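Local coordinates for protein CymD (Pseudomonas putida, PDB 6Z34) that forms an outer-membrane beta-barrel channel of the FadL family, taking up monoaromatic hydrocarbons, probably by lateral diffusion through the barrel wall, at residues A[379-385]-A[397-403]; A[10-14]-A[427-431]. All blocks are in the same frame, centred on the assembly; numbering follows the deposited sequence.

Contact 1 pairs two neighbouring strands of the barrel wall, 378-388 and 393-404. Contact 2 sets the short N-terminal helix 10-15 against the next strand, 422-437. Their centres lie about 9 Å apart. Strand 393-404 joins them, since its other edge pairs with strand 422-437. Along the chain, helix 10-15 comes first and the three strands follow near the C-terminus. Contact 2 brings the N-terminal helix to the last strand, and the segments of contact 1 fall between them in sequence. Two inward serines of contact 1 also reach helix 10-15: Ser398 OG is hydrogen-bonded to Pro11 O, and Ser382 OG has a weak bond to Gln14 O. Together the contacts show a barrel wall with the N-terminal segment packed inside it, as in other FadL channels.

Contact 1. Residues A[379-385]-A[397-403]; sequences TSLSGGF and FSLAYGF
Strands 379-385 and 397-403 run antiparallel, 4.6 Å apart at closest approach and with their directions at 167°, and eight backbone hydrogen bonds join them. The bonds come in couples at Thr379-Phe403, Leu381-Tyr401, Gly383-Leu399 and Phe385-Phe397. The straightest is Leu399 N to Gly383 O. At the non-hydrogen-bonded pairs between them the chains come close, and Ser380 CA lies 3.1 Å from Tyr401 O in a CA-H...O contact.

Side chains alternate between two faces. The aromatic contact lies on the face of Leu381, Leu399 and Tyr401. There Phe397 CB sits over one face of the Phe385 ring, 4.0 Å from its centroid, in a CH-pi contact. Phe385 CE2 approaches Phe397 CD2 to 3.6 Å. The two ring planes are turned 35° from each other. Phe385 CG stands between its backbone N and carbonyl carbon (chi1 79°), which brings the ring end back toward Phe397.

The other face carries small residues. Ser382 CB meets Ala400 CB at 4.0 Å, and Ser380 CB lies 3.7 Å from Gly402 CA. Gly384 leaves the carbonyl of Phe397 close to its CA; a side chain there would collide with that oxygen. Ser382 OG has weak hydrogen bonds to the helix region, one of them to Gln14 O.

This is a beta hairpin of a transmembrane beta-barrel, with mostly large apolar and aromatic residues on the outer face and small ones facing the N-terminal helix inside.

Contact 2. Residues A[10-14]-A[427-431]; sequences GPVSQ and VTSIS
Pro11 and Ser429 form the middle of this buried contact, where Pro11 of helix 10-15 meets strand 422-437 by van der Waals packing. Pro11 CG lies 3.6 Å from Ser429 OG and 3.5 Å from Ser431 OG, so the ring edges in between the two serine side chains. Further along, Gln14 OE1 rests 3.4 Å from Val427 CG1 and 3.5 Å from Ser429 CB. The Gln14 and Val427 side chains cross at about a right angle.

The polar link across the contact is a water. It donates to Gln14 OE1 at 2.6 Å and to Val427 O at 2.8 Å. Gln14 reaches it with a chain extended beyond CG (chi2 177°).

Asp51, on strand 43-58, binds two of the polar groups: OD1 takes Ser429 OG and OD2 takes Gln14 NE2. The amide of Gln14 is thus held at both ends. With an alanine here, the water is likely to lose its glutamine acceptor, and Asp51 OD2 the amide donor.

The backbone N of Gln14 is hydrogen-bonded to Gly10 O at 2.9 Å. The arrangement is that of the FadL-family barrel interior, where the N-terminal segment packs against the inner wall.

Contact 1. Residues A[379-385]-A[397-403]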
ATOM      1  N   THR A 379      -6.355  10.313 -11.502  1.00 65.51           N
ATOM      2  CA  THR A 379      -5.483  11.475 -11.434  1.00 63.60           C
ATOM      3  C   THR A 379      -5.516  12.048 -10.024  1.00 67.50           C
ATOM      4  O   THR A 379      -6.542  11.991  -9.339  1.00 68.14           O
ATOM      5  CB  THR A 379      -5.900  12.556 -12.426  1.00 69.92           C
ATOM      6  OG1 THR A 379      -7.225  12.998 -12.110  1.00 78.24           O
ATOM      7  CG2 THR A 379      -5.874  12.026 -13.876  1.00 74.47           C
ATOM      8  N   SER A 380      -4.387  12.596  -9.581  1.00 64.58           N
ATOM      9  CA  SER A 380      -4.374  13.247  -8.282  1.00 67.22           C
ATOM     10  C   SER A 380      -3.461  14.460  -8.335  1.00 60.81           C
ATOM     11  O   SER A 380      -2.441  14.450  -9.026  1.00 64.35           O
ATOM     12  CB  SER A 380      -3.939  12.285  -7.174  1.00 76.08           C
ATOM     13  OG  SER A 380      -2.553  12.366  -6.939  1.00 90.19           O
ATOM     14  N   LEU A 381      -3.872  15.513  -7.634  1.00 56.17           N
ATOM     15  CA  LEU A 381      -3.105  16.738  -7.466  1.00 55.59           C
ATOM     16  C   LEU A 381      -2.669  16.847  -6.007  1.00 65.35           C
ATOM     17  O   LEU A 381      -3.434  16.502  -5.100  1.00 65.27           O
ATOM     18  CB  LEU A 381      -3.933  17.963  -7.846  1.00 53.48           C
ATOM     19  CG  LEU A 381      -4.172  18.316  -9.317  1.00 73.82           C
ATOM     20  CD1 LEU A 381      -2.863  18.580 -10.037  1.00 79.72           C
ATOM     21  CD2 LEU A 381      -4.978  17.236 -10.038  1.00 84.68           C
ATOM     22  N   SER A 382      -1.453  17.344  -5.775  1.00 63.61           N
ATOM     23  CA  SER A 382      -0.908  17.403  -4.424  1.00 58.80           C
ATOM     24  C   SER A 382      -0.174  18.717  -4.174  1.00 64.30           C
ATOM     25  O   SER A 382       0.299  19.392  -5.097  1.00 61.83           O
ATOM     26  CB  SER A 382       0.036  16.230  -4.152  1.00 57.72           C
ATOM     27  OG  SER A 382       1.067  16.174  -5.119  1.00 65.78           O
ATOM     28  N   GLY A 383      -0.093  19.068  -2.887  1.00 57.30           N
ATOM     29  CA  GLY A 383       0.713  20.177  -2.418  1.00 58.93           C
ATOM     30  C   GLY A 383       1.216  19.877  -1.022  1.00 59.89           C
ATOM     31  O   GLY A 383       0.744  18.952  -0.352  1.00 61.31           O
ATOM     32  N   GLY A 384       2.179  20.674  -0.582  1.00 55.31           N
ATOM     33  CA  GLY A 384       2.731  20.483   0.748  1.00 48.51           C
ATOM     34  C   GLY A 384       3.770  21.538   1.078  1.00 57.42           C
ATOM     35  O   GLY A 384       4.127  22.393   0.252  1.00 59.41           O
ATOM     36  N   PHE A 385       4.253  21.455   2.314  1.00 56.32           N
ATOM     37  CA  PHE A 385       5.195  22.415   2.849  1.00 58.95           C
ATOM     38  C   PHE A 385       6.006  21.741   3.942  1.00 66.66           C
ATOM     39  O   PHE A 385       5.604  20.719   4.509  1.00 63.66           O
ATOM     40  CB  PHE A 385       4.502  23.671   3.400  1.00 62.16           C
ATOM     41  CG  PHE A 385       3.893  23.484   4.766  1.00 67.78           C
ATOM     42  CD1 PHE A 385       4.668  23.603   5.916  1.00 68.80           C
ATOM     43  CD2 PHE A 385       2.540  23.214   4.899  1.00 70.32           C
ATOM     44  CE1 PHE A 385       4.114  23.421   7.165  1.00 73.28           C
ATOM     45  CE2 PHE A 385       1.972  23.041   6.149  1.00 73.62           C
ATOM     46  CZ  PHE A 385       2.760  23.143   7.284  1.00 78.35           C
ATOM     47  N   PHE A 397       4.324  18.411   5.717  1.00 52.07           N
ATOM     48  CA  PHE A 397       2.880  18.292   5.612  1.00 55.59           C
ATOM     49  C   PHE A 397       2.466  18.208   4.154  1.00 60.57           C
ATOM     50  O   PHE A 397       3.020  18.897   3.298  1.00 57.72           O
ATOM     51  CB  PHE A 397       2.155  19.465   6.267  1.00 63.48           C
ATOM     52  CG  PHE A 397       0.674  19.466   6.016  1.00 67.73           C
ATOM     53  CD1 PHE A 397      -0.172  18.725   6.818  1.00 65.67           C
ATOM     54  CD2 PHE A 397       0.129  20.206   4.978  1.00 71.97           C
ATOM     55  CE1 PHE A 397      -1.537  18.724   6.594  1.00 71.18           C
ATOM     56  CE2 PHE A 397      -1.239  20.203   4.746  1.00 74.77           C
ATOM     57  CZ  PHE A 397      -2.069  19.463   5.556  1.00 74.20           C
ATOM     58  N   SER A 398       1.429  17.415   3.898  1.00 66.95           N
ATOM     59  CA  SER A 398       1.053  17.037   2.544  1.00 57.28           C
ATOM     60  C   SER A 398      -0.461  16.892   2.443  1.00 59.70           C
ATOM     61  O   SER A 398      -1.103  16.351   3.348  1.00 58.59           O
ATOM     62  CB  SER A 398       1.724  15.720   2.165  1.00 58.38           C
ATOM     63  OG  SER A 398       1.855  15.589   0.777  1.00 66.05           O
ATOM     64  N   LEU A 399      -1.016  17.357   1.329  1.00 58.13           N
ATOM     65  CA  LEU A 399      -2.419  17.169   0.995  1.00 58.84           C
ATOM     66  C   LEU A 399      -2.531  16.718  -0.457  1.00 63.92           C
ATOM     67  O   LEU A 399      -1.949  17.344  -1.348  1.00 58.98           O
ATOM     68  CB  LEU A 399      -3.207  18.454   1.217  1.00 54.49           C
ATOM     69  CG  LEU A 399      -4.717  18.266   1.255  1.00 73.78           C
ATOM     70  CD1 LEU A 399      -5.138  17.641   2.574  1.00 83.53           C
ATOM     71  CD2 LEU A 399      -5.405  19.601   1.039  1.00 79.87           C
ATOM     72  N   ALA A 400      -3.280  15.640  -0.695  1.00 58.08           N
ATOM     73  CA  ALA A 400      -3.442  15.108  -2.044  1.00 57.97           C
ATOM     74  C   ALA A 400      -4.906  14.789  -2.308  1.00 62.46           C
ATOM     75  O   ALA A 400      -5.546  14.094  -1.513  1.00 64.80           O
ATOM     76  CB  ALA A 400      -2.587  13.851  -2.249  1.00 51.91           C
ATOM     77  N   TYR A 401      -5.426  15.281  -3.426  1.00 60.60           N
ATOM     78  CA  TYR A 401      -6.798  15.032  -3.852  1.00 60.58           C
ATOM     79  C   TYR A 401      -6.762  14.151  -5.090  1.00 58.49           C
ATOM     80  O   TYR A 401      -6.209  14.555  -6.113  1.00 61.61           O
ATOM     81  CB  TYR A 401      -7.530  16.344  -4.143  1.00 67.64           C
ATOM     82  CG  TYR A 401      -9.050  16.242  -4.240  1.00 85.36           C
ATOM     83  CD1 TYR A 401      -9.673  15.167  -4.880  1.00 88.36           C
ATOM     84  CD2 TYR A 401      -9.862  17.234  -3.706  1.00 98.03           C
ATOM     85  CE1 TYR A 401     -11.055  15.087  -4.978  1.00 91.87           C
ATOM     86  CE2 TYR A 401     -11.249  17.160  -3.797  1.00100.75           C
ATOM     87  CZ  TYR A 401     -11.835  16.087  -4.434  1.00 99.34           C
ATOM     88  OH  TYR A 401     -13.209  16.022  -4.518  1.00107.67           O
ATOM     89  N   GLY A 402      -7.356  12.961  -4.997  1.00 68.10           N
ATOM     90  CA  GLY A 402      -7.466  12.057  -6.129  1.00 62.69           C
ATOM     91  C   GLY A 402      -8.899  11.804  -6.568  1.00 75.31           C
ATOM     92  O   GLY A 402      -9.841  11.967  -5.786  1.00 71.22           O
ATOM     93  N   PHE A 403      -9.061  11.369  -7.820  1.00 88.45           N
ATOM     94  CA  PHE A 403     -10.350  11.195  -8.474  1.00 91.56           C
ATOM     95  C   PHE A 403     -10.252  10.025  -9.442  1.00 94.73           C
ATOM     96  O   PHE A 403      -9.247   9.884 -10.146  1.00 94.73           O
ATOM     97  CB  PHE A 403     -10.755  12.458  -9.234  1.00102.42           C
ATOM     98  CG  PHE A 403     -12.207  12.812  -9.112  1.00113.77           C
ATOM     99  CD1 PHE A 403     -12.633  13.734  -8.169  1.00116.49           C
ATOM    100  CD2 PHE A 403     -13.143  12.241  -9.953  1.00121.74           C
ATOM    101  CE1 PHE A 403     -13.967  14.073  -8.061  1.00118.71           C
ATOM    102  CE2 PHE A 403     -14.481  12.577  -9.852  1.00126.62           C
ATOM    103  CZ  PHE A 403     -14.893  13.494  -8.903  1.00125.31           C
TER

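Contact 2. Residues A[10-14]-A[427-431]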
ATOM      1  N   GLY A  10       5.277   9.219   2.473  1.00 49.40           N
ATOM      2  CA  GLY A  10       5.618  10.338   3.326  1.00 51.45           C
ATOM      3  C   GLY A  10       5.232  11.669   2.699  1.00 60.40           C
ATOM      4  O   GLY A  10       4.919  11.749   1.506  1.00 57.21           O
ATOM      5  N   PRO A  11       5.262  12.748   3.492  1.00 61.71           N
ATOM      6  CA  PRO A  11       4.709  14.032   3.008  1.00 51.76           C
ATOM      7  C   PRO A  11       5.541  14.712   1.940  1.00 52.71           C
ATOM      8  O   PRO A  11       5.002  15.553   1.205  1.00 51.05           O
ATOM      9  CB  PRO A  11       4.635  14.897   4.277  1.00 54.09           C
ATOM     10  CG  PRO A  11       4.883  13.948   5.433  1.00 58.91           C
ATOM     11  CD  PRO A  11       5.713  12.822   4.889  1.00 56.30           C
ATOM     12  N   VAL A  12       6.829  14.397   1.828  1.00 49.26           N
ATOM     13  CA  VAL A  12       7.662  15.076   0.838  1.00 57.50           C
ATOM     14  C   VAL A  12       7.432  14.468  -0.538  1.00 58.28           C
ATOM     15  O   VAL A  12       7.242  15.184  -1.536  1.00 46.64           O
ATOM     16  CB  VAL A  12       9.146  14.997   1.249  1.00 59.95           C
ATOM     17  CG1 VAL A  12      10.012  15.594   0.186  1.00 62.99           C
ATOM     18  CG2 VAL A  12       9.389  15.690   2.604  1.00 59.50           C
ATOM     19  N   SER A  13       7.468  13.138  -0.609  1.00 45.18           N
ATOM     20  CA  SER A  13       7.109  12.437  -1.832  1.00 48.38           C
ATOM     21  C   SER A  13       5.656  12.714  -2.219  1.00 53.12           C
ATOM     22  O   SER A  13       5.371  13.088  -3.364  1.00 55.02           O
ATOM     23  CB  SER A  13       7.358  10.951  -1.632  1.00 46.70           C
ATOM     24  OG  SER A  13       6.572  10.191  -2.493  1.00 50.45           O
ATOM     25  N   GLN A  14       4.719  12.568  -1.273  1.00 49.30           N
ATOM     26  CA  GLN A  14       3.309  12.787  -1.610  1.00 49.66           C
ATOM     27  C   GLN A  14       3.044  14.236  -1.999  1.00 52.19           C
ATOM     28  O   GLN A  14       2.220  14.504  -2.874  1.00 57.47           O
ATOM     29  CB  GLN A  14       2.393  12.383  -0.449  1.00 53.93           C
ATOM     30  CG  GLN A  14       2.219  10.879  -0.257  1.00 61.72           C
ATOM     31  CD  GLN A  14       1.353  10.532   0.945  1.00 69.73           C
ATOM     32  OE1 GLN A  14       0.372  11.215   1.238  1.00 75.34           O
ATOM     33  NE2 GLN A  14       1.719   9.472   1.651  1.00 68.23           N
ATOM     34  N   VAL A 427      -5.872  12.595   1.000  1.00 59.67           N
ATOM     35  CA  VAL A 427      -4.842  12.004   1.840  1.00 58.48           C
ATOM     36  C   VAL A 427      -4.063  13.156   2.461  1.00 66.41           C
ATOM     37  O   VAL A 427      -3.374  13.907   1.753  1.00 64.18           O
ATOM     38  CB  VAL A 427      -3.911  11.083   1.043  1.00 55.26           C
ATOM     39  CG1 VAL A 427      -2.833  10.502   1.951  1.00 47.14           C
ATOM     40  CG2 VAL A 427      -4.702   9.983   0.380  1.00 57.71           C
ATOM     41  N   THR A 428      -4.184  13.305   3.773  1.00 62.02           N
ATOM     42  CA  THR A 428      -3.416  14.274   4.529  1.00 50.73           C
ATOM     43  C   THR A 428      -2.226  13.562   5.153  1.00 63.15           C
ATOM     44  O   THR A 428      -2.392  12.534   5.820  1.00 69.22           O
ATOM     45  CB  THR A 428      -4.267  14.919   5.620  1.00 60.23           C
ATOM     46  OG1 THR A 428      -5.362  15.606   5.020  1.00 67.65           O
ATOM     47  CG2 THR A 428      -3.442  15.921   6.401  1.00 71.60           C
ATOM     48  N   SER A 429      -1.035  14.114   4.954  1.00 63.30           N
ATOM     49  CA  SER A 429       0.197  13.477   5.395  1.00 57.35           C
ATOM     50  C   SER A 429       1.020  14.471   6.199  1.00 62.11           C
ATOM     51  O   SER A 429       1.256  15.605   5.763  1.00 59.46           O
ATOM     52  CB  SER A 429       1.000  12.958   4.204  1.00 63.93           C
ATOM     53  OG  SER A 429       1.962  12.001   4.599  1.00 63.06           O
ATOM     54  N   ILE A 430       1.466  14.041   7.366  1.00 56.20           N
ATOM     55  CA  ILE A 430       2.162  14.914   8.289  1.00 58.39           C
ATOM     56  C   ILE A 430       3.262  14.097   8.954  1.00 57.50           C
ATOM     57  O   ILE A 430       3.061  12.927   9.290  1.00 55.68           O
ATOM     58  CB  ILE A 430       1.163  15.522   9.294  1.00 65.55           C
ATOM     59  CG1 ILE A 430       1.868  16.441  10.301  1.00 76.06           C
ATOM     60  CG2 ILE A 430       0.374  14.436   9.974  1.00 60.51           C
ATOM     61  CD1 ILE A 430       2.156  17.835   9.753  1.00 77.23           C
ATOM     62  N   SER A 431       4.448  14.688   9.085  1.00 60.11           N
ATOM     63  CA  SER A 431       5.556  13.978   9.711  1.00 60.90           C
ATOM     64  C   SER A 431       6.447  14.949  10.473  1.00 57.45           C
ATOM     65  O   SER A 431       6.494  16.146  10.191  1.00 60.17           O
ATOM     66  CB  SER A 431       6.393  13.203   8.690  1.00 55.13           C
ATOM     67  OG  SER A 431       7.295  14.068   8.032  1.00 75.31           O
TER
HETATM   68  O   HOH W   1      -0.618  13.668   1.151  1.00 62.41           O